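Local atomic coordinates of SNF1-like protein kinase ssp2 (Schizosaccharomyces pombe, PDB entry 2QRD), a protein that probably phosphorylates serine and threonine residues of target proteins, as the catalytic subunit of an AMPK-type complex whose C-terminal adenylate-sensor region joins it to its partner chains. Residues 63-68 and 124-129; 32-37 and 56-61; 81-86 and 91-96; 15-20 and 132-137. All coordinates share one frame; numbering follows the deposited sequence.

Contact 1: 63-68 and 124-129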
loop_
_atom_site.group_PDB
_atom_site.type_symbol
_atom_site.label_atom_id
_atom_site.label_comp_id
_atom_site.label_asym_id
_atom_site.label_seq_id
_atom_site.Cartn_x
_atom_site.Cartn_y
_atom_site.Cartn_z
ATOM N N GLU A 63 12.350 24.396 2.469
ATOM C CA GLU A 63 12.203 24.453 1.016
ATOM C C GLU A 63 11.892 23.029 0.537
ATOM O O GLU A 63 12.443 22.069 1.063
ATOM C CB GLU A 63 13.435 25.094 0.320
ATOM C CG GLU A 63 13.614 26.612 0.634
ATOM C CD GLU A 63 14.085 27.523 -0.560
ATOM O OE1 GLU A 63 15.309 27.580 -0.882
ATOM O OE2 GLU A 63 13.225 28.256 -1.140
ATOM N N ILE A 64 10.959 22.867 -0.388
ATOM C CA ILE A 64 10.642 21.511 -0.845
ATOM C C ILE A 64 11.576 21.164 -1.987
ATOM O O ILE A 64 11.568 21.830 -3.005
ATOM C CB ILE A 64 9.114 21.299 -1.191
ATOM C CG1 ILE A 64 8.223 21.613 0.020
ATOM C CG2 ILE A 64 8.846 19.873 -1.633
ATOM C CD1 ILE A 64 6.788 21.911 -0.315
ATOM N N PRO A 65 12.414 20.125 -1.810
ATOM C CA PRO A 65 13.423 19.815 -2.821
ATOM C C PRO A 65 12.909 19.705 -4.246
ATOM O O PRO A 65 13.509 20.292 -5.147
ATOM C CB PRO A 65 14.001 18.482 -2.340
ATOM C CG PRO A 65 13.849 18.546 -0.851
ATOM C CD PRO A 65 12.496 19.197 -0.665
ATOM N N HIS A 66 11.822 18.968 -4.460
ATOM C CA HIS A 66 11.343 18.745 -5.831
ATOM C C HIS A 66 10.804 20.026 -6.429
ATOM O O HIS A 66 10.915 20.227 -7.619
ATOM C CB HIS A 66 10.349 17.559 -5.962
ATOM C CG HIS A 66 8.929 17.873 -5.585
ATOM N ND1 HIS A 66 8.451 17.756 -4.292
ATOM C CD2 HIS A 66 7.866 18.242 -6.345
ATOM C CE1 HIS A 66 7.170 18.086 -4.265
ATOM N NE2 HIS A 66 6.791 18.382 -5.500
ATOM N N CYS A 67 10.231 20.887 -5.599
ATOM C CA CYS A 67 9.779 22.199 -6.052
ATOM C C CYS A 67 10.982 23.122 -6.317
ATOM O O CYS A 67 11.061 23.770 -7.368
ATOM C CB CYS A 67 8.847 22.811 -5.010
ATOM S SG CYS A 67 7.327 21.869 -4.688
ATOM N N LYS A 68 11.913 23.148 -5.359
ATOM C CA LYS A 68 13.173 23.903 -5.453
ATOM C C LYS A 68 13.985 23.604 -6.702
ATOM O O LYS A 68 14.633 24.491 -7.233
ATOM C CB LYS A 68 14.061 23.666 -4.217
ATOM C CG LYS A 68 15.358 24.472 -4.216
ATOM C CD LYS A 68 16.262 24.073 -3.071
ATOM C CE LYS A 68 17.534 24.911 -3.071
ATOM N NZ LYS A 68 18.717 24.084 -3.475
ATOM N N LEU A 124 5.979 13.955 5.306
ATOM C CA LEU A 124 6.657 12.753 5.768
ATOM C C LEU A 124 8.046 12.513 5.161
ATOM O O LEU A 124 8.871 11.839 5.784
ATOM C CB LEU A 124 5.781 11.492 5.550
ATOM C CG LEU A 124 4.579 11.241 6.472
ATOM C CD1 LEU A 124 3.791 10.028 5.988
ATOM C CD2 LEU A 124 5.042 11.070 7.905
ATOM N N ASP A 125 8.297 13.014 3.944
ATOM C CA ASP A 125 9.656 12.929 3.342
ATOM C C ASP A 125 10.588 13.903 4.032
ATOM O O ASP A 125 11.733 13.634 4.207
ATOM C CB ASP A 125 9.656 13.173 1.828
ATOM C CG ASP A 125 8.608 12.331 1.084
ATOM O OD1 ASP A 125 7.624 12.906 0.607
ATOM O OD2 ASP A 125 8.737 11.108 0.978
ATOM N N LEU A 126 10.058 15.024 4.485
ATOM C CA LEU A 126 10.810 15.966 5.326
ATOM C C LEU A 126 11.104 15.480 6.771
ATOM O O LEU A 126 12.202 15.721 7.301
ATOM C CB LEU A 126 10.095 17.307 5.324
ATOM C CG LEU A 126 10.483 18.300 4.200
ATOM C CD1 LEU A 126 11.132 17.733 2.987
ATOM C CD2 LEU A 126 9.310 19.201 3.829
ATOM N N CYS A 127 10.143 14.789 7.384
ATOM C CA CYS A 127 10.318 14.184 8.683
ATOM C C CYS A 127 11.398 13.112 8.689
ATOM O O CYS A 127 12.097 12.941 9.691
ATOM C CB CYS A 127 9.014 13.547 9.139
ATOM S SG CYS A 127 7.700 14.681 9.630
ATOM N N ALA A 128 11.517 12.367 7.585
ATOM C CA ALA A 128 12.562 11.362 7.425
ATOM C C ALA A 128 13.941 12.013 7.368
ATOM O O ALA A 128 14.895 11.491 7.943
ATOM C CB ALA A 128 12.301 10.486 6.183
ATOM N N MET A 129 14.041 13.138 6.665
ATOM C CA MET A 129 15.224 13.999 6.647
ATOM C C MET A 129 15.630 14.463 8.073
ATOM O O MET A 129 16.781 14.290 8.488
ATOM C CB MET A 129 14.952 15.205 5.708
ATOM C CG MET A 129 16.173 15.800 4.998
ATOM S SD MET A 129 15.845 16.996 3.613
ATOM C CE MET A 129 14.496 16.141 2.727
#
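P65 meets L126 and M129 of helix 123-136 at the point where strand 57-63 gives way to the short helix 65-69. Just ahead of it, the first side-chain bond of E63 leads away from 124-129, and E63 OE2 makes a weak hydrogen bond to N73 ND2. I64 follows at the N-cap position. Its carbonyl opens the helix, accepting K68 N at 2.7 Å from I64 O, while its buried side chain packs on T74, Y99 and P122; its nearest approach to 124-129 is I64 CG1 to L126 CD2, 4.6 Å. P65 then occupies the first helical turn, where a residue without an N-H costs no helical hydrogen bond, and the CG and CD atoms of its ring make the contact. P65 CD lies 4.2 Å from L126 CD1, and P65 CG lies 4.4 Å from M129 CE. These two partners, one turn apart on helix 123-136, reach the ring together, with M129 CE 3.7 Å from L126 CD1. The side chain of M129 runs out extended, and its last torsion (chi3 -44°) bends the methyl back toward L126. In the KA1-like fold the contact thus sets the connection between two sheet strands, 57-63 and 74-84, against the C-terminal helix; L126 also rests on A76 of strand 74-84. Beyond the proline, H66 takes no part in the contact with 124-129; C67 SG lies 3.6 Å above the plane of its ring, offset toward the rim, and H66 NE2 is hydrogen-bonded to the backbone of another protein chain. C67 itself packs on T74 and K72.

Contact 2: 32-37 and 56-61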
loop_
_atom_site.group_PDB
_atom_site.type_symbol
_atom_site.label_atom_id
_atom_site.label_comp_id
_atom_site.label_asym_id
_atom_site.label_seq_id
_atom_site.Cartn_x
_atom_site.Cartn_y
_atom_site.Cartn_z
ATOM N N ARG A 32 20.285 21.860 15.832
ATOM C CA ARG A 32 21.429 21.461 15.031
ATOM C C ARG A 32 21.009 20.577 13.853
ATOM O O ARG A 32 21.453 20.795 12.729
ATOM C CB ARG A 32 22.516 20.816 15.906
ATOM C CG ARG A 32 23.353 21.842 16.642
ATOM C CD ARG A 32 24.413 21.209 17.536
ATOM N NE ARG A 32 25.413 22.195 17.973
ATOM C CZ ARG A 32 26.157 22.093 19.074
ATOM N NH1 ARG A 32 25.997 21.046 19.881
ATOM N NH2 ARG A 32 27.044 23.046 19.383
ATOM N N ALA A 33 20.143 19.608 14.121
ATOM C CA ALA A 33 19.524 18.768 13.087
ATOM C C ALA A 33 18.702 19.561 12.025
ATOM O O ALA A 33 18.804 19.276 10.832
ATOM C CB ALA A 33 18.640 17.747 13.747
ATOM N N LEU A 34 17.883 20.526 12.467
ATOM C CA LEU A 34 17.152 21.427 11.569
ATOM C C LEU A 34 18.104 22.191 10.653
ATOM O O LEU A 34 17.856 22.319 9.458
ATOM C CB LEU A 34 16.281 22.412 12.360
ATOM C CG LEU A 34 15.041 21.861 13.099
ATOM C CD1 LEU A 34 14.440 22.959 13.994
ATOM C CD2 LEU A 34 13.982 21.341 12.148
ATOM N N GLN A 35 19.218 22.656 11.209
ATOM C CA GLN A 35 20.173 23.436 10.460
ATOM C C GLN A 35 20.946 22.579 9.450
ATOM O O GLN A 35 21.281 23.067 8.356
ATOM C CB GLN A 35 21.133 24.169 11.399
ATOM C CG GLN A 35 22.205 24.934 10.666
ATOM C CD GLN A 35 23.374 25.282 11.528
ATOM O OE1 GLN A 35 23.528 26.430 11.934
ATOM N NE2 GLN A 35 24.230 24.299 11.801
ATOM N N ARG A 36 21.248 21.329 9.810
ATOM C CA ARG A 36 21.897 20.412 8.856
ATOM C C ARG A 36 20.958 20.023 7.721
ATOM O O ARG A 36 21.387 19.885 6.578
ATOM C CB ARG A 36 22.428 19.153 9.531
ATOM C CG ARG A 36 23.736 19.334 10.238
ATOM C CD ARG A 36 24.489 18.025 10.256
ATOM N NE ARG A 36 23.762 16.980 10.980
ATOM C CZ ARG A 36 23.947 15.670 10.808
ATOM N NH1 ARG A 36 24.836 15.207 9.922
ATOM N NH2 ARG A 36 23.243 14.816 11.536
ATOM N N ALA A 37 19.672 19.871 8.031
ATOM C CA ALA A 37 18.677 19.551 7.005
ATOM C C ALA A 37 18.370 20.742 6.090
ATOM O O ALA A 37 17.744 20.580 5.044
ATOM C CB ALA A 37 17.406 18.992 7.635
ATOM N N TYR A 56 10.409 25.603 23.792
ATOM C CA TYR A 56 10.277 24.204 23.317
ATOM C C TYR A 56 9.270 24.009 22.171
ATOM O O TYR A 56 9.081 22.913 21.703
ATOM C CB TYR A 56 9.976 23.252 24.480
ATOM C CG TYR A 56 11.091 23.202 25.493
ATOM C CD1 TYR A 56 10.955 23.808 26.726
ATOM C CD2 TYR A 56 12.302 22.575 25.200
ATOM C CE1 TYR A 56 11.989 23.794 27.646
ATOM C CE2 TYR A 56 13.360 22.547 26.131
ATOM C CZ TYR A 56 13.188 23.145 27.353
ATOM O OH TYR A 56 14.212 23.124 28.296
ATOM N N THR A 57 8.633 25.098 21.747
ATOM C CA THR A 57 7.815 25.166 20.532
ATOM C C THR A 57 8.651 25.869 19.447
ATOM O O THR A 57 9.003 27.065 19.579
ATOM C CB THR A 57 6.524 25.977 20.800
ATOM O OG1 THR A 57 5.856 25.435 21.939
ATOM C CG2 THR A 57 5.574 25.956 19.606
ATOM N N ILE A 58 9.003 25.105 18.410
ATOM C CA ILE A 58 9.792 25.607 17.279
ATOM C C ILE A 58 8.905 25.560 16.019
ATOM O O ILE A 58 8.330 24.502 15.707
ATOM C CB ILE A 58 11.077 24.738 17.023
ATOM C CG1 ILE A 58 11.966 24.688 18.276
ATOM C CG2 ILE A 58 11.840 25.205 15.761
ATOM C CD1 ILE A 58 12.970 23.487 18.322
ATOM N N LYS A 59 8.808 26.689 15.304
ATOM C CA LYS A 59 8.202 26.668 13.974
ATOM C C LYS A 59 9.293 26.644 12.906
ATOM O O LYS A 59 10.220 27.439 12.933
ATOM C CB LYS A 59 7.197 27.812 13.771
ATOM C CG LYS A 59 5.984 27.710 14.695
ATOM C CD LYS A 59 4.756 28.307 14.104
ATOM C CE LYS A 59 3.685 28.528 15.196
ATOM N NZ LYS A 59 2.263 28.518 14.665
ATOM N N SER A 60 9.192 25.720 11.974
ATOM C CA SER A 60 10.252 25.584 10.988
ATOM C C SER A 60 9.685 25.719 9.576
ATOM O O SER A 60 8.530 25.350 9.306
ATOM C CB SER A 60 11.006 24.253 11.158
ATOM O OG SER A 60 10.142 23.159 10.907
ATOM N N ARG A 61 10.488 26.290 8.695
ATOM C CA ARG A 61 10.156 26.358 7.284
ATOM C C ARG A 61 11.213 25.598 6.481
ATOM O O ARG A 61 12.418 25.751 6.718
ATOM C CB ARG A 61 10.053 27.811 6.830
ATOM C CG ARG A 61 9.341 27.965 5.524
ATOM C CD ARG A 61 9.306 29.409 5.117
ATOM N NE ARG A 61 10.651 29.967 5.105
ATOM C CZ ARG A 61 10.919 31.260 5.131
ATOM N NH1 ARG A 61 9.913 32.124 5.156
ATOM N NH2 ARG A 61 12.188 31.683 5.133
#
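S60 OG is gripped twice, by the carbonyl oxygen of I78 on the neighbouring strand and by the indole NE1 of W62, while the CB that carries it touches L34 of helix 23-37. A buried hydroxyl is thereby satisfied from within the sheet, and the nearest serine atom to the helix is its carbon, S60 CB, 4.3 Å from L34 CD2. The other branch of the leucine, L34 CD1, reaches I58 CG2 at 3.9 Å. L34 therefore spans two residues of one strand face, its fork set between I58 and S60, with CG anti to the carbonyl carbon (chi1 -70°) so that the branches project from the helix toward the strand. The side chains of L34 and I58 are antiparallel in direction and meet at one methyl pair. The CA atoms of L34 and S60 are 8.1 Å apart, a spacing bridged by side chains alone, with no hydrogen bond between the segments. K59, between the two inward residues, points from the other face. F41 touches both L34 and I58, and I58 also packs on L27 and Y31, about two turns and one turn before L34 on the same helix, so the contact belongs to a larger apolar layer. All three touching residues are buried. Such a layer, a helix laid by its leucine on one face of an antiparallel sheet, is consistent with the helix-on-sheet core of a KA1-like fold.

Contact 3: 81-86 and 91-96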
loop_
_atom_site.group_PDB
_atom_site.type_symbol
_atom_site.label_atom_id
_atom_site.label_comp_id
_atom_site.label_asym_id
_atom_site.label_seq_id
_atom_site.Cartn_x
_atom_site.Cartn_y
_atom_site.Cartn_z
ATOM N N GLN A 81 7.389 20.245 18.915
ATOM C CA GLN A 81 7.022 20.477 20.304
ATOM C C GLN A 81 7.651 19.421 21.210
ATOM O O GLN A 81 7.367 18.241 21.069
ATOM C CB GLN A 81 5.502 20.466 20.458
ATOM C CG GLN A 81 4.993 20.701 21.878
ATOM C CD GLN A 81 5.331 22.069 22.406
ATOM O OE1 GLN A 81 4.792 23.073 21.953
ATOM N NE2 GLN A 81 6.218 22.115 23.386
ATOM N N LEU A 82 8.502 19.855 22.126
ATOM C CA LEU A 82 9.046 18.961 23.128
ATOM C C LEU A 82 8.079 18.843 24.325
ATOM O O LEU A 82 7.522 19.841 24.807
ATOM C CB LEU A 82 10.474 19.380 23.570
ATOM C CG LEU A 82 11.377 18.296 24.220
ATOM C CD1 LEU A 82 11.886 17.266 23.196
ATOM C CD2 LEU A 82 12.557 18.857 24.996
ATOM N N TYR A 83 7.867 17.597 24.748
ATOM C CA TYR A 83 7.079 17.251 25.915
ATOM C C TYR A 83 7.861 16.346 26.863
ATOM O O TYR A 83 8.536 15.394 26.413
ATOM C CB TYR A 83 5.835 16.482 25.519
ATOM C CG TYR A 83 4.799 17.241 24.744
ATOM C CD1 TYR A 83 4.036 18.254 25.345
ATOM C CD2 TYR A 83 4.542 16.915 23.411
ATOM C CE1 TYR A 83 3.069 18.938 24.631
ATOM C CE2 TYR A 83 3.571 17.587 22.690
ATOM C CZ TYR A 83 2.839 18.579 23.306
ATOM O OH TYR A 83 1.899 19.222 22.561
ATOM N N GLU A 84 7.746 16.592 28.169
ATOM C CA GLU A 84 8.232 15.584 29.102
ATOM C C GLU A 84 7.203 14.468 29.298
ATOM O O GLU A 84 6.028 14.718 29.649
ATOM C CB GLU A 84 8.677 16.172 30.431
ATOM C CG GLU A 84 9.589 15.224 31.191
ATOM C CD GLU A 84 9.771 15.593 32.657
ATOM O OE1 GLU A 84 10.619 16.465 32.945
ATOM O OE2 GLU A 84 9.087 14.988 33.524
ATOM N N VAL A 85 7.650 13.239 29.055
ATOM C CA VAL A 85 6.818 12.072 29.276
ATOM C C VAL A 85 6.894 11.658 30.728
ATOM O O VAL A 85 5.875 11.387 31.343
ATOM C CB VAL A 85 7.207 10.899 28.349
ATOM C CG1 VAL A 85 6.432 9.636 28.723
ATOM C CG2 VAL A 85 6.949 11.285 26.897
ATOM N N MET A 86 8.119 11.619 31.261
ATOM C CA MET A 86 8.400 11.394 32.683
ATOM C C MET A 86 9.830 11.854 32.956
ATOM O O MET A 86 10.563 12.143 32.013
ATOM C CB MET A 86 8.256 9.917 33.021
ATOM C CG MET A 86 9.120 8.995 32.184
ATOM S SD MET A 86 8.933 7.298 32.744
ATOM C CE MET A 86 8.808 6.465 31.138
ATOM N N MET A 91 9.122 13.392 24.389
ATOM C CA MET A 91 8.711 13.204 23.001
ATOM C C MET A 91 8.971 14.493 22.229
ATOM O O MET A 91 8.673 15.611 22.702
ATOM C CB MET A 91 7.225 12.803 22.888
ATOM C CG MET A 91 6.701 12.714 21.458
ATOM S SD MET A 91 4.921 12.874 21.238
ATOM C CE MET A 91 4.281 11.446 22.131
ATOM N N LEU A 92 9.547 14.343 21.049
ATOM C CA LEU A 92 9.528 15.436 20.105
ATOM C C LEU A 92 8.321 15.227 19.181
ATOM O O LEU A 92 8.314 14.343 18.327
ATOM C CB LEU A 92 10.843 15.506 19.333
ATOM C CG LEU A 92 11.048 16.657 18.333
ATOM C CD1 LEU A 92 11.068 18.031 19.069
ATOM C CD2 LEU A 92 12.347 16.386 17.555
ATOM N N ASP A 93 7.280 16.017 19.401
ATOM C CA ASP A 93 6.098 15.991 18.562
ATOM C C ASP A 93 6.365 16.871 17.305
ATOM O O ASP A 93 6.992 17.933 17.391
ATOM C CB ASP A 93 4.858 16.411 19.379
ATOM C CG ASP A 93 3.568 16.488 18.536
ATOM O OD1 ASP A 93 3.049 15.420 18.076
ATOM O OD2 ASP A 93 3.071 17.628 18.343
ATOM N N VAL A 94 5.934 16.388 16.135
ATOM C CA VAL A 94 6.273 16.999 14.846
ATOM C C VAL A 94 4.998 16.965 14.009
ATOM O O VAL A 94 4.445 15.874 13.736
ATOM C CB VAL A 94 7.401 16.223 14.076
ATOM C CG1 VAL A 94 7.665 16.866 12.708
ATOM C CG2 VAL A 94 8.709 16.124 14.892
ATOM N N LYS A 95 4.523 18.149 13.622
ATOM C CA LYS A 95 3.263 18.265 12.925
ATOM C C LYS A 95 3.289 19.159 11.689
ATOM O O LYS A 95 4.000 20.167 11.620
ATOM C CB LYS A 95 2.168 18.750 13.874
ATOM C CG LYS A 95 2.225 20.222 14.197
ATOM C CD LYS A 95 0.886 20.755 14.646
ATOM C CE LYS A 95 1.130 21.831 15.713
ATOM N NZ LYS A 95 0.185 22.974 15.668
ATOM N N SER A 96 2.474 18.787 10.711
ATOM C CA SER A 96 2.406 19.567 9.491
ATOM C C SER A 96 1.490 20.770 9.678
ATOM O O SER A 96 0.350 20.628 10.141
ATOM C CB SER A 96 1.955 18.701 8.320
ATOM O OG SER A 96 1.958 19.469 7.126
HETATM O O HOH W 1 1.613 19.157 19.948
#
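Q81 and Y83 pair with D93 and M91 through four backbone hydrogen bonds of 2.8 to 3.0 Å, with N-H to acceptor angles of 150° to 160°. Both are hydrogen-bonded pairs of an antiparallel hairpin; between them the non-hydrogen-bonded pair L82 and L92 brings its CD1 methyls to 4.3 Å on the face covered by the helices. On the other face Y83 and D93 project together, with ring and carboxylate planes 47° apart. D93 CB sits at the edge of the phenol, 3.7 Å from Y83 CE2, and beyond it a water joins Y83 OH (2.6 Å) to D93 OD2 (2.7 Å), donating to the carboxylate. Q81 CG lies over the rim of one ring face, 3.3 Å above the plane. The amide of Q81 is in turn fixed at both ends: NE2 reaches L82 O at 3.0 Å, and OE1 is bonded to T57 OG1 on the next strand. D93 OD1 has its strongest partner in H63 ND1 of the SPCC1919.03c chain. With one oxygen held by water and the other by a histidine of the partner subunit, the buried carboxylate is probably stabilised in its anionic form and ties the hairpin to the subunit interface.

Contact 4: 15-20 and 132-137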
loop_
_atom_site.group_PDB
_atom_site.type_symbol
_atom_site.label_atom_id
_atom_site.label_comp_id
_atom_site.label_asym_id
_atom_site.label_seq_id
_atom_site.Cartn_x
_atom_site.Cartn_y
_atom_site.Cartn_z
ATOM N N PHE A 15 3.566 8.441 18.721
ATOM C CA PHE A 15 3.671 9.763 18.152
ATOM C C PHE A 15 5.084 10.262 18.422
ATOM O O PHE A 15 5.681 9.923 19.450
ATOM C CB PHE A 15 2.627 10.711 18.746
ATOM C CG PHE A 15 1.272 10.613 18.089
ATOM C CD1 PHE A 15 0.174 10.099 18.788
ATOM C CD2 PHE A 15 1.089 11.022 16.769
ATOM C CE1 PHE A 15 -1.086 10.003 18.180
ATOM C CE2 PHE A 15 -0.161 10.930 16.147
ATOM C CZ PHE A 15 -1.246 10.415 16.853
ATOM N N GLY A 16 5.616 11.011 17.452
ATOM C CA GLY A 16 6.866 11.722 17.575
ATOM C C GLY A 16 8.102 10.854 17.532
ATOM O O GLY A 16 8.060 9.729 17.046
ATOM N N VAL A 17 9.200 11.428 18.023
ATOM C CA VAL A 17 10.442 10.731 18.275
ATOM C C VAL A 17 10.843 10.806 19.786
ATOM O O VAL A 17 10.654 11.818 20.456
ATOM C CB VAL A 17 11.587 11.079 17.160
ATOM C CG1 VAL A 17 11.245 12.288 16.304
ATOM C CG2 VAL A 17 13.022 11.079 17.687
ATOM N N ARG A 18 11.321 9.684 20.307
ATOM C CA ARG A 18 11.728 9.573 21.705
ATOM C C ARG A 18 13.075 10.245 21.921
ATOM O O ARG A 18 13.973 10.160 21.065
ATOM C CB ARG A 18 11.860 8.107 22.141
ATOM C CG ARG A 18 10.654 7.217 21.963
ATOM C CD ARG A 18 10.779 6.081 22.932
ATOM N NE ARG A 18 10.165 4.827 22.483
ATOM C CZ ARG A 18 8.876 4.500 22.637
ATOM N NH1 ARG A 18 8.013 5.358 23.195
ATOM N NH2 ARG A 18 8.446 3.315 22.214
ATOM N N CYS A 19 13.198 10.913 23.061
ATOM C CA CYS A 19 14.463 11.495 23.467
ATOM C C CYS A 19 14.643 11.314 24.950
ATOM O O CYS A 19 13.699 10.990 25.661
ATOM C CB CYS A 19 14.653 12.978 23.039
ATOM S SG CYS A 19 13.280 13.853 22.322
ATOM N N ARG A 20 15.873 11.489 25.396
ATOM C CA ARG A 20 16.242 11.303 26.793
ATOM C C ARG A 20 17.306 12.304 27.149
ATOM O O ARG A 20 17.919 12.908 26.268
ATOM C CB ARG A 20 16.764 9.884 27.045
ATOM C CG ARG A 20 15.664 8.853 27.313
ATOM C CD ARG A 20 16.172 7.696 28.148
ATOM N NE ARG A 20 16.558 6.527 27.349
ATOM C CZ ARG A 20 17.576 5.713 27.647
ATOM N NH1 ARG A 20 17.838 4.665 26.870
ATOM N NH2 ARG A 20 18.347 5.949 28.711
ATOM N N CYS A 132 16.887 11.501 10.137
ATOM C CA CYS A 132 18.256 11.113 9.782
ATOM C C CYS A 132 19.325 12.043 10.340
ATOM O O CYS A 132 20.424 11.603 10.667
ATOM C CB CYS A 132 18.408 10.958 8.273
ATOM S SG CYS A 132 17.493 9.499 7.711
ATOM N N LYS A 133 18.997 13.326 10.444
ATOM C CA LYS A 133 19.900 14.307 11.015
ATOM C C LYS A 133 19.963 14.104 12.525
ATOM O O LYS A 133 21.037 14.096 13.090
ATOM C CB LYS A 133 19.432 15.732 10.687
ATOM C CG LYS A 133 19.464 16.100 9.209
ATOM C CD LYS A 133 20.785 15.657 8.581
ATOM C CE LYS A 133 20.844 16.044 7.118
ATOM N NZ LYS A 133 22.072 15.530 6.553
ATOM N N LEU A 134 18.821 13.931 13.182
ATOM C CA LEU A 134 18.831 13.608 14.612
ATOM C C LEU A 134 19.631 12.345 14.929
ATOM O O LEU A 134 20.322 12.273 15.953
ATOM C CB LEU A 134 17.415 13.506 15.171
ATOM C CG LEU A 134 16.496 14.741 15.120
ATOM C CD1 LEU A 134 14.988 14.346 15.331
ATOM C CD2 LEU A 134 16.939 15.869 16.108
ATOM N N PHE A 135 19.586 11.364 14.037
ATOM C CA PHE A 135 20.229 10.073 14.309
ATOM C C PHE A 135 21.715 10.002 13.927
ATOM O O PHE A 135 22.444 9.115 14.386
ATOM C CB PHE A 135 19.444 8.954 13.634
ATOM C CG PHE A 135 18.125 8.666 14.275
ATOM C CD1 PHE A 135 17.398 7.535 13.905
ATOM C CD2 PHE A 135 17.606 9.505 15.269
ATOM C CE1 PHE A 135 16.167 7.250 14.493
ATOM C CE2 PHE A 135 16.364 9.235 15.865
ATOM C CZ PHE A 135 15.649 8.089 15.473
ATOM N N SER A 136 22.172 10.941 13.105
ATOM C CA SER A 136 23.566 10.931 12.666
ATOM C C SER A 136 24.391 12.004 13.354
ATOM O O SER A 136 25.598 12.046 13.173
ATOM C CB SER A 136 23.659 11.117 11.153
ATOM O OG SER A 136 23.086 12.363 10.781
ATOM N N ALA A 137 23.736 12.879 14.115
ATOM C CA ALA A 137 24.406 13.999 14.791
ATOM C C ALA A 137 25.804 13.606 15.208
ATOM O O ALA A 137 26.824 14.117 14.686
ATOM C CB ALA A 137 23.618 14.433 16.012
ATOM O OXT ALA A 137 25.908 12.729 16.081
#
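V17 presents its two methyls to neighbouring residues of helix 123-136, and the two meetings are unequally covered. V17 CG1 approaches L134 CD1 at 4.4 Å on the better covered side, where L134, though partly exposed, also packs on L92 of the sheet and on A33 of helix 23-37. V17 CG2 comes to the F135 ring at its edge, near the ring plane, 4.2 Å from F135 CE2; this slightly shorter approach is on the exposed side, although F95 of the SPCC1919.03c chain also touches F135. The strand side is held by the sheet, V17 being bonded through its backbone to L92. Its chi1 of 14° is nearly eclipsed, and lattice neighbours touch V17, L134 and F135, so the pose of the whole contact may owe something to the crystal. The rest of 132-137 secures itself separately. S136 OG donates to C132 O at 2.8 Å, a bond within the last turn, and is also bonded to R36 NH2 of helix 23-37, which pins the end of the chain to its neighbouring helix. With the CA atoms of V17 and L134 9.6 Å apart and only 92 Å² buried, the segments touch through side-chain carbons alone. The chemistry is dispersive and non-directional: polar bonds to other partners hold each segment, while valine methyls, a leucine methyl and a ring edge meet between strand 17-20 and the C-terminal helix.

From the N terminus, contact 4 opens first at 15-20 and closes last, at 132-137, so its loop embraces the other three and brings segments near the two ends of the modelled chain together. Inside it, contact 2 closes a short loop from helix 23-37 to strand 57-63. Contact 1 then opens at 63-68, directly after, and closes on 124-129; contact 3, the hairpin 81-86 and 91-96, falls wholly within that span. No two loops cross. Contacts 2, 3 and 4 share the sheet, whereas contacts 1 and 4 share helix 123-136, and C127 SG meets V94 CG1 at 3.8 Å to join contacts 1 and 3.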